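Local coordinates for Alr2269 protein (Nostoc sp., PDB 3MC9) that probably takes part in inserting beta-barrel proteins into the outer membrane, as an Omp85 protein whose periplasmic POTRA domains are thought to handle the incoming polypeptides, at residues 155-166 against 179-190. Numbering follows the deposited sequence.
Sequences SVLPQATADEIF and LQEGIKELTKRY
With CG anti to its own carbonyl carbon (chi1 -71°), Leu-157 extends its side chain toward Tyr-190, whose CG makes the same choice and whose ring end comes nearer to meet it. The result is a CH-pi contact: Leu-157 CD1 sits 3.6 Å from the ring centroid of Tyr-190, 15° off the normal, while Val-156 CG2 comes in at the ring edge. Leu-157 CD1 also meets Leu-186 CD2 at 3.7 Å, so one methyl joins two residues a helical turn apart. Its other methyl, CD2, lies beside Arg-189 NH2, whose side chain passes across Pro-158 at about a right angle.

Farther on, Ile-165 divides its branches: CD1 packs 3.7 Å from Leu-186 CA, and CG2 lies 3.5 Å from Gly-182 O, with the extended chain of Glu-185 alongside. Phe-166 brings CZ obliquely against the Gly-182 backbone, 3.4 Å from Gly-182 C, a closeness that the missing side chain permits. At the ring edge, in plane, CE1 of Phe-166 approaches Leu-179 O at 3.5 Å, and Ile-165 CG2 covers one face. The N-to-C directions of segments 161-166 and 179-190 differ by 132°, with axes 9.7 Å apart at closest approach.

Beneath them, Val-143 and Leu-214 of the sheet touch Phe-166, completing the helix-on-sheet layering of this POTRA domain. Glu-218 OE2 is hydrogen-bonded to both Tyr-190 OH and Ser-155 OG, and Ser-155 OG accepts the N-H of Leu-157 in an ST turn. Thr-161 OG1, buried beside Leu-186 CD2, has no partner in the model. No hydrogen bond crosses between the segments, so cohesion here probably rests on apolar packing and the CH-pi contact.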
ATOM      1  N   SER A 155     -14.611 -15.355 -14.884  1.00 51.34           N
ATOM      2  CA  SER A 155     -14.017 -14.225 -15.610  1.00 49.03           C
ATOM      3  C   SER A 155     -14.120 -14.425 -17.116  1.00 48.91           C
ATOM      4  O   SER A 155     -13.937 -15.527 -17.610  1.00 50.38           O
ATOM      5  CB  SER A 155     -12.545 -14.038 -15.240  1.00 47.80           C
ATOM      6  OG  SER A 155     -11.942 -13.033 -16.055  1.00 46.25           O
ATOM      7  N   VAL A 156     -14.396 -13.355 -17.845  1.00 47.26           N
ATOM      8  CA  VAL A 156     -14.388 -13.428 -19.294  1.00 47.42           C
ATOM      9  C   VAL A 156     -12.973 -13.434 -19.887  1.00 46.91           C
ATOM     10  O   VAL A 156     -12.835 -13.600 -21.083  1.00 47.95           O
ATOM     11  CB  VAL A 156     -15.198 -12.289 -19.945  1.00 46.87           C
ATOM     12  CG1 VAL A 156     -16.627 -12.241 -19.363  1.00 46.88           C
ATOM     13  CG2 VAL A 156     -14.472 -10.956 -19.798  1.00 44.46           C
ATOM     14  N   LEU A 157     -11.929 -13.239 -19.083  1.00 45.92           N
ATOM     15  CA  LEU A 157     -10.563 -13.258 -19.622  1.00 45.66           C
ATOM     16  C   LEU A 157      -9.906 -14.620 -19.419  1.00 47.25           C
ATOM     17  O   LEU A 157     -10.271 -15.366 -18.502  1.00 47.65           O
ATOM     18  CB  LEU A 157      -9.700 -12.154 -19.008  1.00 43.72           C
ATOM     19  CG  LEU A 157     -10.016 -10.720 -19.436  1.00 42.75           C
ATOM     20  CD1 LEU A 157      -9.081  -9.746 -18.726  1.00 40.31           C
ATOM     21  CD2 LEU A 157      -9.952 -10.554 -20.970  1.00 43.67           C
ATOM     22  N   PRO A 158      -8.923 -14.947 -20.270  1.00 48.50           N
ATOM     23  CA  PRO A 158      -8.249 -16.230 -20.081  1.00 50.43           C
ATOM     24  C   PRO A 158      -7.806 -16.419 -18.628  1.00 50.21           C
ATOM     25  O   PRO A 158      -7.506 -15.442 -17.925  1.00 48.59           O
ATOM     26  CB  PRO A 158      -7.046 -16.149 -21.030  1.00 51.17           C
ATOM     27  CG  PRO A 158      -7.399 -15.138 -22.059  1.00 50.04           C
ATOM     28  CD  PRO A 158      -8.372 -14.176 -21.405  1.00 48.39           C
ATOM     29  N   GLN A 159      -7.778 -17.672 -18.191  1.00 51.93           N
ATOM     30  CA  GLN A 159      -7.453 -18.021 -16.808  1.00 51.83           C
ATOM     31  C   GLN A 159      -6.087 -17.498 -16.409  1.00 49.66           C
ATOM     32  O   GLN A 159      -5.852 -17.148 -15.253  1.00 48.71           O
ATOM     33  CB  GLN A 159      -7.486 -19.551 -16.621  1.00 55.42           C
ATOM     34  CG  GLN A 159      -7.270 -20.018 -15.162  1.00 58.04           C
ATOM     35  CD  GLN A 159      -5.872 -20.547 -14.902  1.00 60.74           C
ATOM     36  OE1 GLN A 159      -5.592 -21.711 -15.152  1.00 66.38           O
ATOM     37  NE2 GLN A 159      -4.997 -19.698 -14.380  1.00 60.97           N
ATOM     38  N   ALA A 160      -5.183 -17.440 -17.373  1.00 48.91           N
ATOM     39  CA  ALA A 160      -3.792 -17.147 -17.077  1.00 47.69           C
ATOM     40  C   ALA A 160      -3.448 -15.670 -17.233  1.00 44.73           C
ATOM     41  O   ALA A 160      -2.300 -15.312 -17.092  1.00 44.14           O
ATOM     42  CB  ALA A 160      -2.882 -18.017 -17.976  1.00 49.56           C
ATOM     43  N   THR A 161      -4.422 -14.805 -17.515  1.00 43.41           N
ATOM     44  CA  THR A 161      -4.088 -13.384 -17.765  1.00 41.52           C
ATOM     45  C   THR A 161      -3.572 -12.633 -16.529  1.00 39.59           C
ATOM     46  O   THR A 161      -2.683 -11.804 -16.660  1.00 39.08           O
ATOM     47  CB  THR A 161      -5.173 -12.584 -18.592  1.00 41.38           C
ATOM     48  OG1 THR A 161      -5.341 -11.251 -18.064  1.00 40.10           O
ATOM     49  CG2 THR A 161      -6.493 -13.306 -18.659  1.00 41.56           C
ATOM     50  N   ALA A 162      -4.065 -12.957 -15.336  1.00 38.97           N
ATOM     51  CA  ALA A 162      -3.513 -12.357 -14.106  1.00 38.16           C
ATOM     52  C   ALA A 162      -2.004 -12.671 -13.974  1.00 38.69           C
ATOM     53  O   ALA A 162      -1.196 -11.774 -13.758  1.00 37.70           O
ATOM     54  CB  ALA A 162      -4.282 -12.834 -12.874  1.00 38.04           C
ATOM     55  N   ASP A 163      -1.632 -13.938 -14.134  1.00 40.27           N
ATOM     56  CA  ASP A 163      -0.209 -14.338 -14.109  1.00 41.80           C
ATOM     57  C   ASP A 163       0.622 -13.643 -15.183  1.00 41.75           C
ATOM     58  O   ASP A 163       1.698 -13.165 -14.898  1.00 40.99           O
ATOM     59  CB  ASP A 163      -0.051 -15.864 -14.249  1.00 44.03           C
ATOM     60  CG  ASP A 163      -0.631 -16.629 -13.059  1.00 46.15           C
ATOM     61  OD1 ASP A 163      -0.652 -16.088 -11.921  1.00 43.07           O
ATOM     62  OD2 ASP A 163      -1.059 -17.790 -13.268  1.00 50.53           O
ATOM     63  N   GLU A 164       0.114 -13.553 -16.408  1.00 42.68           N
ATOM     64  CA  GLU A 164       0.877 -12.913 -17.497  1.00 44.22           C
ATOM     65  C   GLU A 164       1.225 -11.467 -17.150  1.00 42.53           C
ATOM     66  O   GLU A 164       2.328 -11.011 -17.404  1.00 43.23           O
ATOM     67  CB  GLU A 164       0.129 -12.949 -18.850  1.00 45.37           C
ATOM     68  CG  GLU A 164      -0.623 -14.238 -19.128  1.00 49.73           C
ATOM     69  CD  GLU A 164      -1.129 -14.385 -20.575  1.00 55.45           C
ATOM     70  OE1 GLU A 164      -1.358 -13.356 -21.265  1.00 57.42           O
ATOM     71  OE2 GLU A 164      -1.322 -15.546 -21.008  1.00 57.76           O
ATOM     72  N   ILE A 165       0.285 -10.752 -16.547  1.00 40.93           N
ATOM     73  CA  ILE A 165       0.507  -9.339 -16.230  1.00 40.22           C
ATOM     74  C   ILE A 165       1.335  -9.140 -14.969  1.00 40.02           C
ATOM     75  O   ILE A 165       2.188  -8.290 -14.935  1.00 40.29           O
ATOM     76  CB  ILE A 165      -0.828  -8.571 -16.071  1.00 39.04           C
ATOM     77  CG1 ILE A 165      -1.631  -8.639 -17.377  1.00 38.87           C
ATOM     78  CG2 ILE A 165      -0.566  -7.115 -15.695  1.00 37.13           C
ATOM     79  CD1 ILE A 165      -3.059  -8.243 -17.212  1.00 36.50           C
ATOM     80  N   PHE A 166       1.071  -9.929 -13.939  1.00 40.22           N
ATOM     81  CA  PHE A 166       1.620  -9.682 -12.608  1.00 40.64           C
ATOM     82  C   PHE A 166       2.832 -10.581 -12.257  1.00 43.23           C
ATOM     83  O   PHE A 166       3.539 -10.321 -11.284  1.00 43.54           O
ATOM     84  CB  PHE A 166       0.492  -9.838 -11.570  1.00 39.43           C
ATOM     85  CG  PHE A 166      -0.570  -8.767 -11.667  1.00 37.52           C
ATOM     86  CD1 PHE A 166      -0.333  -7.490 -11.149  1.00 36.61           C
ATOM     87  CD2 PHE A 166      -1.799  -9.020 -12.270  1.00 36.70           C
ATOM     88  CE1 PHE A 166      -1.307  -6.483 -11.241  1.00 35.37           C
ATOM     89  CE2 PHE A 166      -2.793  -8.008 -12.368  1.00 34.98           C
ATOM     90  CZ  PHE A 166      -2.536  -6.743 -11.854  1.00 35.15           C
ATOM     91  N   LEU A 179       1.533  -2.794  -8.305  1.00 36.86           N
ATOM     92  CA  LEU A 179       0.259  -3.491  -8.472  1.00 35.79           C
ATOM     93  C   LEU A 179      -0.707  -2.650  -9.333  1.00 35.68           C
ATOM     94  O   LEU A 179      -1.331  -3.164 -10.271  1.00 34.43           O
ATOM     95  CB  LEU A 179      -0.404  -3.838  -7.128  1.00 35.00           C
ATOM     96  CG  LEU A 179      -1.614  -4.780  -7.265  1.00 34.31           C
ATOM     97  CD1 LEU A 179      -1.175  -6.223  -7.611  1.00 32.55           C
ATOM     98  CD2 LEU A 179      -2.482  -4.775  -6.024  1.00 33.45           C
ATOM     99  N   GLN A 180      -0.839  -1.376  -9.001  1.00 36.06           N
ATOM    100  CA  GLN A 180      -1.738  -0.500  -9.740  1.00 36.65           C
ATOM    101  C   GLN A 180      -1.359  -0.350 -11.222  1.00 36.69           C
ATOM    102  O   GLN A 180      -2.232  -0.178 -12.084  1.00 35.57           O
ATOM    103  CB  GLN A 180      -1.793   0.876  -9.101  1.00 38.22           C
ATOM    104  CG  GLN A 180      -3.000   1.681  -9.532  1.00 39.66           C
ATOM    105  CD  GLN A 180      -4.301   1.023  -9.076  1.00 42.37           C
ATOM    106  OE1 GLN A 180      -4.395   0.509  -7.948  1.00 42.22           O
ATOM    107  NE2 GLN A 180      -5.301   1.031  -9.946  1.00 42.15           N
ATOM    108  N   GLU A 181      -0.072  -0.398 -11.529  1.00 37.19           N
ATOM    109  CA  GLU A 181       0.336  -0.332 -12.930  1.00 38.49           C
ATOM    110  C   GLU A 181      -0.179  -1.574 -13.656  1.00 36.70           C
ATOM    111  O   GLU A 181      -0.744  -1.484 -14.731  1.00 36.96           O
ATOM    112  CB  GLU A 181       1.855  -0.202 -13.063  1.00 40.27           C
ATOM    113  CG  GLU A 181       2.347   1.211 -12.815  1.00 45.05           C
ATOM    114  CD  GLU A 181       1.830   2.175 -13.864  1.00 50.68           C
ATOM    115  OE1 GLU A 181       2.284   2.089 -15.032  1.00 54.16           O
ATOM    116  OE2 GLU A 181       0.952   3.004 -13.524  1.00 53.56           O
ATOM    117  N   GLY A 182      -0.011  -2.728 -13.032  1.00 35.16           N
ATOM    118  CA  GLY A 182      -0.560  -3.966 -13.564  1.00 34.67           C
ATOM    119  C   GLY A 182      -2.076  -3.945 -13.731  1.00 33.70           C
ATOM    120  O   GLY A 182      -2.607  -4.503 -14.704  1.00 32.88           O
ATOM    121  N   ILE A 183      -2.764  -3.289 -12.795  1.00 32.45           N
ATOM    122  CA  ILE A 183      -4.216  -3.149 -12.839  1.00 31.78           C
ATOM    123  C   ILE A 183      -4.638  -2.342 -14.061  1.00 31.95           C
ATOM    124  O   ILE A 183      -5.603  -2.658 -14.739  1.00 31.11           O
ATOM    125  CB  ILE A 183      -4.778  -2.517 -11.536  1.00 31.85           C
ATOM    126  CG1 ILE A 183      -4.676  -3.541 -10.387  1.00 32.10           C
ATOM    127  CG2 ILE A 183      -6.250  -2.086 -11.754  1.00 30.17           C
ATOM    128  CD1 ILE A 183      -4.873  -2.977  -8.950  1.00 33.81           C
ATOM    129  N   LYS A 184      -3.885  -1.299 -14.349  1.00 33.90           N
ATOM    130  CA  LYS A 184      -4.111  -0.493 -15.540  1.00 34.94           C
ATOM    131  C   LYS A 184      -3.941  -1.327 -16.810  1.00 34.35           C
ATOM    132  O   LYS A 184      -4.694  -1.189 -17.772  1.00 33.91           O
ATOM    133  CB  LYS A 184      -3.132   0.680 -15.574  1.00 36.80           C
ATOM    134  CG  LYS A 184      -3.443   1.758 -14.527  1.00 41.26           C
ATOM    135  CD  LYS A 184      -3.047   3.159 -14.995  1.00 47.54           C
ATOM    136  CE  LYS A 184      -3.847   4.246 -14.267  1.00 51.27           C
ATOM    137  NZ  LYS A 184      -5.088   4.674 -15.011  1.00 53.63           N
ATOM    138  N   GLU A 185      -2.920  -2.171 -16.822  1.00 34.20           N
ATOM    139  CA  GLU A 185      -2.716  -3.072 -17.952  1.00 34.53           C
ATOM    140  C   GLU A 185      -3.885  -4.090 -18.074  1.00 32.85           C
ATOM    141  O   GLU A 185      -4.365  -4.334 -19.169  1.00 32.46           O
ATOM    142  CB  GLU A 185      -1.338  -3.721 -17.826  1.00 35.58           C
ATOM    143  CG  GLU A 185      -0.916  -4.582 -19.009  1.00 39.36           C
ATOM    144  CD  GLU A 185       0.527  -5.065 -18.909  1.00 41.99           C
ATOM    145  OE1 GLU A 185       1.298  -4.541 -18.076  1.00 45.26           O
ATOM    146  OE2 GLU A 185       0.895  -5.968 -19.686  1.00 46.64           O
ATOM    147  N   LEU A 186      -4.376  -4.626 -16.951  1.00 31.36           N
ATOM    148  CA  LEU A 186      -5.581  -5.499 -16.931  1.00 30.98           C
ATOM    149  C   LEU A 186      -6.800  -4.805 -17.552  1.00 30.58           C
ATOM    150  O   LEU A 186      -7.497  -5.363 -18.405  1.00 30.02           O
ATOM    151  CB  LEU A 186      -5.966  -5.835 -15.483  1.00 30.87           C
ATOM    152  CG  LEU A 186      -6.456  -7.224 -15.064  1.00 32.73           C
ATOM    153  CD1 LEU A 186      -7.375  -7.119 -13.801  1.00 31.13           C
ATOM    154  CD2 LEU A 186      -7.098  -8.036 -16.182  1.00 30.28           C
ATOM    155  N   THR A 187      -7.044  -3.583 -17.087  1.00 29.88           N
ATOM    156  CA  THR A 187      -8.118  -2.738 -17.583  1.00 30.65           C
ATOM    157  C   THR A 187      -8.073  -2.573 -19.091  1.00 30.84           C
ATOM    158  O   THR A 187      -9.091  -2.716 -19.764  1.00 29.96           O
ATOM    159  CB  THR A 187      -8.026  -1.346 -16.921  1.00 31.03           C
ATOM    160  OG1 THR A 187      -8.185  -1.503 -15.517  1.00 34.02           O
ATOM    161  CG2 THR A 187      -9.077  -0.405 -17.439  1.00 31.77           C
ATOM    162  N   LYS A 188      -6.885  -2.263 -19.606  1.00 31.79           N
ATOM    163  CA  LYS A 188      -6.671  -2.192 -21.058  1.00 32.88           C
ATOM    164  C   LYS A 188      -6.918  -3.540 -21.762  1.00 32.31           C
ATOM    165  O   LYS A 188      -7.457  -3.566 -22.862  1.00 32.39           O
ATOM    166  CB  LYS A 188      -5.265  -1.677 -21.353  1.00 34.36           C
ATOM    167  CG  LYS A 188      -4.917  -1.554 -22.825  1.00 38.45           C
ATOM    168  CD  LYS A 188      -5.926  -0.716 -23.590  1.00 41.58           C
ATOM    169  CE  LYS A 188      -5.341  -0.261 -24.941  1.00 45.78           C
ATOM    170  NZ  LYS A 188      -4.988  -1.426 -25.807  1.00 47.31           N
ATOM    171  N   ARG A 189      -6.560  -4.655 -21.124  1.00 30.99           N
ATOM    172  CA  ARG A 189      -6.899  -5.961 -21.696  1.00 31.33           C
ATOM    173  C   ARG A 189      -8.413  -6.202 -21.781  1.00 29.52           C
ATOM    174  O   ARG A 189      -8.891  -6.750 -22.766  1.00 29.12           O
ATOM    175  CB  ARG A 189      -6.238  -7.109 -20.943  1.00 31.79           C
ATOM    176  CG  ARG A 189      -4.736  -7.221 -21.180  1.00 37.33           C
ATOM    177  CD  ARG A 189      -4.378  -7.958 -22.455  1.00 42.42           C
ATOM    178  NE  ARG A 189      -4.946  -9.307 -22.455  1.00 46.92           N
ATOM    179  CZ  ARG A 189      -5.966  -9.722 -23.211  1.00 49.29           C
ATOM    180  NH1 ARG A 189      -6.547  -8.893 -24.075  1.00 51.86           N
ATOM    181  NH2 ARG A 189      -6.405 -10.984 -23.112  1.00 49.35           N
ATOM    182  N   TYR A 190      -9.167  -5.832 -20.747  1.00 28.10           N
ATOM    183  CA  TYR A 190     -10.626  -5.917 -20.849  1.00 27.58           C
ATOM    184  C   TYR A 190     -11.099  -5.131 -22.034  1.00 27.86           C
ATOM    185  O   TYR A 190     -11.898  -5.607 -22.819  1.00 27.98           O
ATOM    186  CB  TYR A 190     -11.320  -5.360 -19.600  1.00 27.67           C
ATOM    187  CG  TYR A 190     -11.323  -6.337 -18.481  1.00 26.59           C
ATOM    188  CD1 TYR A 190     -12.088  -7.482 -18.560  1.00 28.90           C
ATOM    189  CD2 TYR A 190     -10.537  -6.151 -17.378  1.00 28.07           C
ATOM    190  CE1 TYR A 190     -12.101  -8.401 -17.562  1.00 27.46           C
ATOM    191  CE2 TYR A 190     -10.542  -7.068 -16.360  1.00 28.57           C
ATOM    192  CZ  TYR A 190     -11.321  -8.193 -16.470  1.00 29.61           C
ATOM    193  OH  TYR A 190     -11.337  -9.114 -15.462  1.00 31.57           O
TER